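Ferredoxin, 2Fe-2S (Aquifex aeolicus, PDB 1M2D) carries a [2Fe-2S] cluster in a thioredoxin-like fold, forms a homodimer in solution and transfers electrons in metabolic reactions. Local coordinates at residues 31-36 and 80-85; 87-90 and 94-97. The protein carries 1 engineered substitution. All coordinates share one frame; numbering follows the deposited sequence.

Contact 1 (31-36 and 80-85); sequences FQAFME and EDVDEI
Val82 lays its CG1 methyl over one face of the Phe34 ring, a CH-pi contact in which Val82 CG1 stands 3.8 Å from the ring centroid and 15° off the ring normal. The methyl is displaced from the centre toward the rim, and Val82 CG1 comes nearest to Phe34 CD2, at 3.7 Å. Both branches of the valine are used: with CG1 anti to the backbone N (chi1 169°), Val82 CG2 turns toward the CE1 side of the same ring, 3.8 Å from Phe34 CE1, and also meets the methyl of Ala33, 3.9 Å from Ala33 CB. Val82 thus sits between the aromatic face and the alanine; the small Ala33 side chain is consistent with the close approach of the helices, the CA atoms of Phe34 and Val82 being 6.3 Å apart. Ile85, one turn further along, meets the ring differently. Ile85 CG2 lies in the ring plane, at the edge, 4.0 Å from Phe34 CZ, and the two side chains cross at about a right angle. One valine on a face and one isoleucine at an edge therefore restrict the ring through apolar packing, with no hydrogen bond joining the segments. Val8 and Ile50 of the sheet, together with Val86 and Leu90 of helix 82-91, also touch Phe34, while Asp83 reaches back to helix 27-40 in a salt bridge with Lys37. The contact is buried packing between helices 27-40 and 82-91, against strands 4-9 and 48-53, as expected for the helical layer on the central sheet of a thioredoxin-like fold.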
loop_
_atom_site.group_PDB
_atom_site.type_symbol
_atom_site.label_atom_id
_atom_site.label_comp_id
_atom_site.label_asym_id
_atom_site.label_seq_id
_atom_site.Cartn_x
_atom_site.Cartn_y
_atom_site.Cartn_z
ATOM N N PHE A 31 2.095 11.165 -6.869
ATOM C CA PHE A 31 0.803 10.653 -6.434
ATOM C C PHE A 31 -0.285 11.448 -7.144
ATOM O O PHE A 31 -1.249 10.939 -7.713
ATOM C CB PHE A 31 0.642 10.723 -4.914
ATOM C CG PHE A 31 -0.720 10.352 -4.406
ATOM C CD1 PHE A 31 -1.141 9.029 -4.438
ATOM C CD2 PHE A 31 -1.596 11.301 -3.910
ATOM C CE1 PHE A 31 -2.396 8.680 -4.012
ATOM C CE2 PHE A 31 -2.878 10.945 -3.506
ATOM C CZ PHE A 31 -3.276 9.670 -3.571
ATOM N N GLN A 32 -0.222 12.759 -7.130
ATOM C CA GLN A 32 -1.170 13.660 -7.781
ATOM C C GLN A 32 -1.258 13.324 -9.284
ATOM O O GLN A 32 -2.332 13.280 -9.849
ATOM C CB GLN A 32 -0.738 15.091 -7.606
ATOM C CG GLN A 32 -1.372 16.321 -8.235
ATOM C CD GLN A 32 -0.788 17.500 -7.455
ATOM O OE1 GLN A 32 0.421 17.730 -7.574
ATOM N NE2 GLN A 32 -1.577 18.175 -6.631
ATOM N N ALA A 33 -0.144 13.118 -9.938
ATOM C CA ALA A 33 -0.128 12.818 -11.376
ATOM C C ALA A 33 -0.817 11.485 -11.677
ATOM O O ALA A 33 -1.593 11.421 -12.647
ATOM C CB ALA A 33 1.263 12.820 -11.929
ATOM N N PHE A 34 -0.595 10.497 -10.848
ATOM C CA PHE A 34 -1.350 9.245 -11.000
ATOM C C PHE A 34 -2.865 9.435 -10.812
ATOM O O PHE A 34 -3.640 9.009 -11.614
ATOM C CB PHE A 34 -0.912 8.104 -10.062
ATOM C CG PHE A 34 0.306 7.313 -10.511
ATOM C CD1 PHE A 34 1.530 7.442 -9.903
ATOM C CD2 PHE A 34 0.182 6.387 -11.551
ATOM C CE1 PHE A 34 2.643 6.698 -10.238
ATOM C CE2 PHE A 34 1.292 5.644 -11.886
ATOM C CZ PHE A 34 2.510 5.782 -11.250
ATOM N N MET A 35 -3.215 10.136 -9.746
ATOM C CA MET A 35 -4.626 10.479 -9.553
ATOM C C MET A 35 -5.206 11.290 -10.723
ATOM O O MET A 35 -6.322 11.015 -11.164
ATOM C CB MET A 35 -4.832 11.247 -8.251
ATOM C CG MET A 35 -4.486 10.377 -7.067
ATOM S SD MET A 35 -5.628 8.980 -6.774
ATOM C CE MET A 35 -6.958 9.816 -5.898
ATOM N N GLU A 36 -4.503 12.297 -11.260
ATOM C CA GLU A 36 -5.056 13.027 -12.408
ATOM C C GLU A 36 -5.221 12.111 -13.609
ATOM O O GLU A 36 -6.178 12.210 -14.384
ATOM C CB GLU A 36 -4.176 14.216 -12.775
ATOM C CG GLU A 36 -4.156 15.262 -11.674
ATOM C CD GLU A 36 -3.161 16.359 -12.002
ATOM O OE1 GLU A 36 -3.075 17.218 -11.105
ATOM O OE2 GLU A 36 -2.539 16.308 -13.088
ATOM N N GLU A 80 6.884 13.433 -14.376
ATOM C CA GLU A 80 6.996 13.295 -15.826
ATOM C C GLU A 80 7.074 11.854 -16.292
ATOM O O GLU A 80 6.918 11.595 -17.480
ATOM C CB GLU A 80 8.260 14.017 -16.347
ATOM C CG GLU A 80 8.223 15.512 -16.137
ATOM C CD GLU A 80 8.642 16.069 -14.805
ATOM O OE1 GLU A 80 8.824 15.383 -13.801
ATOM O OE2 GLU A 80 8.781 17.320 -14.745
ATOM N N ASP A 81 7.313 10.898 -15.390
ATOM C CA ASP A 81 7.352 9.498 -15.731
ATOM C C ASP A 81 5.987 8.830 -15.574
ATOM O O ASP A 81 5.847 7.677 -16.030
ATOM C CB ASP A 81 8.308 8.762 -14.778
ATOM C CG ASP A 81 9.712 9.253 -14.969
ATOM O OD1 ASP A 81 10.162 9.348 -16.149
ATOM O OD2 ASP A 81 10.389 9.463 -13.956
ATOM N N VAL A 82 5.034 9.464 -14.948
ATOM C CA VAL A 82 3.768 8.797 -14.651
ATOM C C VAL A 82 3.060 8.396 -15.954
ATOM O O VAL A 82 2.514 7.301 -16.042
ATOM C CB VAL A 82 2.915 9.673 -13.743
ATOM C CG1 VAL A 82 1.490 9.120 -13.658
ATOM C CG2 VAL A 82 3.572 9.736 -12.359
ATOM N N ASP A 83 3.097 9.240 -16.987
ATOM C CA ASP A 83 2.427 8.849 -18.207
ATOM C C ASP A 83 2.985 7.554 -18.790
ATOM O O ASP A 83 2.231 6.714 -19.231
ATOM C CB ASP A 83 2.571 9.913 -19.276
ATOM C CG ASP A 83 1.694 11.098 -19.042
ATOM O OD1 ASP A 83 0.754 11.037 -18.253
ATOM O OD2 ASP A 83 2.177 11.994 -19.766
ATOM N N GLU A 84 4.316 7.415 -18.787
ATOM C CA GLU A 84 4.898 6.190 -19.360
ATOM C C GLU A 84 4.483 5.009 -18.540
ATOM O O GLU A 84 4.179 3.919 -19.073
ATOM C CB GLU A 84 6.417 6.318 -19.467
ATOM C CG GLU A 84 7.020 5.184 -20.236
ATOM C CD GLU A 84 8.540 5.178 -20.382
ATOM O OE1 GLU A 84 9.191 6.140 -19.951
ATOM O OE2 GLU A 84 9.080 4.214 -20.960
ATOM N N ILE A 85 4.496 5.118 -17.196
ATOM C CA ILE A 85 4.080 3.963 -16.397
ATOM C C ILE A 85 2.615 3.634 -16.678
ATOM O O ILE A 85 2.276 2.450 -16.809
ATOM C CB ILE A 85 4.326 4.254 -14.896
ATOM C CG1 ILE A 85 5.812 4.400 -14.571
ATOM C CG2 ILE A 85 3.644 3.184 -14.041
ATOM C CD1 ILE A 85 6.132 4.929 -13.187
#

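Contact 2 (87-90 and 94-97); sequences EKHL and EPVE
Lys88 O receives the hydrogen bond that joins the two segments, from Glu94 N at 2.9 Å. Its N-H...O angle of 167° is nearly straight, although the donor is tilted 28° from the carbonyl plane. A water gives the same oxygen a second bond, 3.0 Å from Lys88 O. Opposite charges lie near one another here without touching: Lys88 NZ is 5.8 Å from Glu94 OE1. These polar links occur where helix 82-91, with a wider pi-type turn at 87-90, gives way to the loop leading into strand 100-102, bringing the chain back beside the helix in this thioredoxin-like fold. Packing contacts gather round the imidazole of His89. Pro95 CA lies over one face of the His89 ring, 4.0 Å from the centroid and 23° off the normal, in a CH-pi contact shifted toward the rim. The pyrrolidine continues across the ring, with Pro95 CG 4.1 Å from His89 NE2. Both ring nitrogens are hydrogen-bonded, ND1 with Tyr74 OH and NE2 with Asp70 OD2, which should fix the ring's rotation. On the Lys88 side, Val96 CG2 comes within 4.2 Å of Lys88 CB.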
loop_
_atom_site.group_PDB
_atom_site.type_symbol
_atom_site.label_atom_id
_atom_site.label_comp_id
_atom_site.label_asym_id
_atom_site.label_seq_id
_atom_site.Cartn_x
_atom_site.Cartn_y
_atom_site.Cartn_z
ATOM N N GLU A 87 0.803 4.250 -19.446
ATOM C CA GLU A 87 0.636 3.720 -20.790
ATOM C C GLU A 87 1.219 2.349 -20.940
ATOM O O GLU A 87 0.554 1.369 -21.390
ATOM C CB GLU A 87 1.291 4.696 -21.776
ATOM C CG GLU A 87 0.704 6.090 -21.791
ATOM C CD GLU A 87 -0.768 6.190 -22.093
ATOM O OE1 GLU A 87 -1.175 5.665 -23.162
ATOM O OE2 GLU A 87 -1.609 6.702 -21.341
ATOM N N LYS A 88 2.479 2.217 -20.596
ATOM C CA LYS A 88 3.217 1.004 -20.900
ATOM C C LYS A 88 2.865 -0.122 -19.951
ATOM O O LYS A 88 2.717 -1.284 -20.349
ATOM C CB LYS A 88 4.727 1.258 -20.901
ATOM C CG LYS A 88 5.243 2.216 -21.980
ATOM C CD LYS A 88 4.936 1.673 -23.397
ATOM C CE LYS A 88 5.654 2.480 -24.452
ATOM N NZ LYS A 88 4.942 2.404 -25.748
ATOM N N HIS A 89 2.760 0.181 -18.650
ATOM C CA HIS A 89 2.551 -0.825 -17.616
ATOM C C HIS A 89 1.078 -0.945 -17.236
ATOM O O HIS A 89 0.516 -2.065 -17.370
ATOM C CB HIS A 89 3.475 -0.507 -16.422
ATOM C CG HIS A 89 3.454 -1.575 -15.381
ATOM N ND1 HIS A 89 4.192 -1.408 -14.225
ATOM C CD2 HIS A 89 2.873 -2.776 -15.298
ATOM C CE1 HIS A 89 4.012 -2.505 -13.502
ATOM N NE2 HIS A 89 3.187 -3.340 -14.130
ATOM N N LEU A 90 0.460 0.108 -16.756
ATOM C CA LEU A 90 -0.900 -0.093 -16.195
ATOM C C LEU A 90 -1.865 -0.452 -17.300
ATOM O O LEU A 90 -2.757 -1.260 -17.031
ATOM C CB LEU A 90 -1.343 1.145 -15.416
ATOM C CG LEU A 90 -0.395 1.542 -14.304
ATOM C CD1 LEU A 90 -1.005 2.718 -13.533
ATOM C CD2 LEU A 90 -0.057 0.426 -13.369
ATOM N N GLU A 94 3.519 -3.926 -19.571
ATOM C CA GLU A 94 4.986 -3.987 -19.651
ATOM C C GLU A 94 5.584 -3.001 -18.643
ATOM O O GLU A 94 5.467 -1.803 -18.843
ATOM C CB GLU A 94 5.562 -3.690 -21.037
ATOM C CG GLU A 94 5.235 -4.633 -22.164
ATOM C CD GLU A 94 5.690 -4.140 -23.529
ATOM O OE1 GLU A 94 5.219 -3.074 -24.017
ATOM O OE2 GLU A 94 6.508 -4.746 -24.242
ATOM N N PRO A 95 6.262 -3.481 -17.583
ATOM C CA PRO A 95 6.923 -2.525 -16.670
ATOM C C PRO A 95 7.900 -1.637 -17.413
ATOM O O PRO A 95 8.526 -2.008 -18.407
ATOM C CB PRO A 95 7.630 -3.469 -15.697
ATOM C CG PRO A 95 6.776 -4.699 -15.688
ATOM C CD PRO A 95 6.389 -4.844 -17.123
ATOM N N VAL A 96 8.144 -0.441 -16.970
ATOM C CA VAL A 96 9.011 0.582 -17.396
ATOM C C VAL A 96 10.376 0.229 -16.814
ATOM O O VAL A 96 10.736 0.586 -15.685
ATOM C CB VAL A 96 8.553 1.987 -17.038
ATOM C CG1 VAL A 96 9.600 2.989 -17.535
ATOM C CG2 VAL A 96 7.174 2.247 -17.646
ATOM N N GLU A 97 11.138 -0.529 -17.613
ATOM C CA GLU A 97 12.368 -1.153 -17.136
ATOM C C GLU A 97 13.324 -0.197 -16.500
ATOM O O GLU A 97 13.953 -0.530 -15.470
ATOM C CB GLU A 97 13.077 -1.838 -18.328
ATOM C CG GLU A 97 14.216 -2.702 -17.936
ATOM C CD GLU A 97 14.785 -3.500 -19.101
ATOM O OE1 GLU A 97 15.756 -4.211 -18.756
ATOM O OE2 GLU A 97 14.329 -3.476 -20.193
HETATM O O HOH W 1 3.260 -1.710 -23.258
#

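From the N terminus, the chain runs through strand 4-9 to helix 27-40, then through strands 48-53, 65-68 and 72-74 before helix 82-91 returns to segment 31-36. Contact 1 thereby closes a long loop of 43 residues and joins two helices. Contact 2 follows it in series, neither nested nor crossed, and closes a tight turn with three residues between its segments, where helix 82-91 ends and the chain heads for strand 100-102. The centres of the contacts are about 12 Å apart, and helix 82-91 is common to both. Direct links include a probable hydrogen bond between Ile85 O and Leu90 N, and packing of Val96 CG2 against Ile85 CA.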